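Local coordinates for conserved protein (MTH177) (Methanothermobacter marburgensis, PDB 1TR8), which probably contacts nascent polypeptide chains as they emerge from the ribosome, acting as a homodimeric, ribosomal-RNA-binding nascent polypeptide-associated complex, at residues V36-M39 / Q44-Y47. Numbering follows the deposited sequence.
Sequences VNVM and QKTY
The antiparallel β-hairpin of strands 35-41 and 44-51, part of the NAC domain, brings M39 and T46 together as a hydrogen-bonded pair and V38 and Y47 as the adjoining non-hydrogen-bonded pair. M39 N donates a hydrogen bond to T46 O (3.0 Å), and T46 N returns a straighter one to M39 O (2.8 Å, 171° at the hydrogen). CA-H...O contacts fill in between, among them Y47 CA to N37 O at 3.3 Å. Beta-branched V38 suits an extended strand: it turns CG2 to the far side of CB from its own amide nitrogen, and that methyl comes within 3.4 Å of Y47 CE1, approaching the ring obliquely. The broad ring of Y47 also reaches V36 CG1 (4.2 Å from CD1), and I31 of the second subunit packs on this tyrosine. A leucine in place of Y47 would probably leave V38 CG2 and V36 CG1 without the ring they share, opening a gap on this face. The long chain of K45 serves two ends: CD lies 3.8 Å from V38 CG2, while the amine makes a weak, long ion pair with E61 of the third subunit. K45, T46 and Y47 also pair antiparallel with a strand of the second subunit, continuing the sheet across the interface. On the other face the T46 hydroxyl suits this border by hydrogen-bonding T50 OG1 of that subunit, and selenomethionine M39 lies alongside, its CG 4.0 Å from T46 CB.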
loop_
_atom_site.group_PDB
_atom_site.type_symbol
_atom_site.label_atom_id
_atom_site.label_comp_id
_atom_site.label_asym_id
_atom_site.label_seq_id
_atom_site.Cartn_x
_atom_site.Cartn_y
_atom_site.Cartn_z
ATOM N N VAL A 36 18.989 3.720 -5.556
ATOM C CA VAL A 36 17.962 4.658 -5.978
ATOM C C VAL A 36 18.512 6.074 -6.158
ATOM O O VAL A 36 19.196 6.605 -5.290
ATOM C CB VAL A 36 16.783 4.716 -4.982
ATOM C CG1 VAL A 36 15.725 5.688 -5.472
ATOM C CG2 VAL A 36 16.181 3.338 -4.740
ATOM N N ASN A 37 18.219 6.646 -7.322
ATOM C CA ASN A 37 18.507 8.031 -7.654
ATOM C C ASN A 37 17.208 8.807 -7.842
ATOM O O ASN A 37 16.192 8.249 -8.251
ATOM C CB ASN A 37 19.305 8.091 -8.954
ATOM C CG ASN A 37 20.742 7.669 -8.759
ATOM O OD1 ASN A 37 21.197 7.512 -7.628
ATOM N ND2 ASN A 37 21.463 7.466 -9.857
ATOM N N VAL A 38 17.254 10.102 -7.568
ATOM C CA VAL A 38 16.082 10.953 -7.715
ATOM C C VAL A 38 16.420 12.289 -8.392
ATOM O O VAL A 38 17.517 12.816 -8.266
ATOM C CB VAL A 38 15.391 11.178 -6.347
ATOM C CG1 VAL A 38 16.288 11.921 -5.410
ATOM C CG2 VAL A 38 14.057 11.933 -6.513
HETATM N N MSE A 39 15.453 12.814 -9.130
HETATM C CA MSE A 39 15.526 14.160 -9.696
HETATM C C MSE A 39 14.125 14.737 -9.791
HETATM O O MSE A 39 13.148 14.000 -9.863
HETATM C CB MSE A 39 16.175 14.163 -11.078
HETATM C CG MSE A 39 15.535 13.255 -12.104
HETATM SE SE MSE A 39 15.733 14.078 -13.848
HETATM C CE MSE A 39 14.030 14.927 -13.826
ATOM N N GLN A 44 7.377 17.082 -11.407
ATOM C CA GLN A 44 7.358 15.643 -11.128
ATOM C C GLN A 44 8.702 15.147 -10.614
ATOM O O GLN A 44 9.756 15.627 -11.011
ATOM C CB GLN A 44 6.950 14.856 -12.375
ATOM C CG GLN A 44 5.757 15.472 -13.086
ATOM C CD GLN A 44 4.754 14.455 -13.568
ATOM O OE1 GLN A 44 4.623 14.227 -14.774
ATOM N NE2 GLN A 44 4.015 13.871 -12.635
ATOM N N LYS A 45 8.660 14.177 -9.710
ATOM C CA LYS A 45 9.863 13.456 -9.316
ATOM C C LYS A 45 10.058 12.346 -10.331
ATOM O O LYS A 45 9.092 11.818 -10.877
ATOM C CB LYS A 45 9.691 12.834 -7.927
ATOM C CG LYS A 45 9.688 13.807 -6.759
ATOM C CD LYS A 45 11.086 14.338 -6.473
ATOM C CE LYS A 45 11.158 15.089 -5.152
ATOM N NZ LYS A 45 10.676 14.246 -4.048
ATOM N N THR A 46 11.310 12.051 -10.643
ATOM C CA THR A 46 11.652 10.830 -11.342
ATOM C C THR A 46 12.621 10.068 -10.462
ATOM O O THR A 46 13.613 10.621 -9.984
ATOM C CB THR A 46 12.231 11.119 -12.751
ATOM O OG1 THR A 46 11.179 11.597 -13.589
ATOM C CG2 THR A 46 12.659 9.842 -13.460
ATOM N N TYR A 47 12.255 8.820 -10.175
ATOM C CA TYR A 47 13.106 7.909 -9.417
ATOM C C TYR A 47 13.646 6.823 -10.328
ATOM O O TYR A 47 12.870 6.220 -11.058
ATOM C CB TYR A 47 12.306 7.241 -8.307
ATOM C CG TYR A 47 11.855 8.191 -7.244
ATOM C CD1 TYR A 47 12.695 8.528 -6.190
ATOM C CD2 TYR A 47 10.584 8.753 -7.287
ATOM C CE1 TYR A 47 12.273 9.401 -5.203
ATOM C CE2 TYR A 47 10.167 9.630 -6.318
ATOM C CZ TYR A 47 11.014 9.952 -5.274
ATOM O OH TYR A 47 10.609 10.874 -4.327
#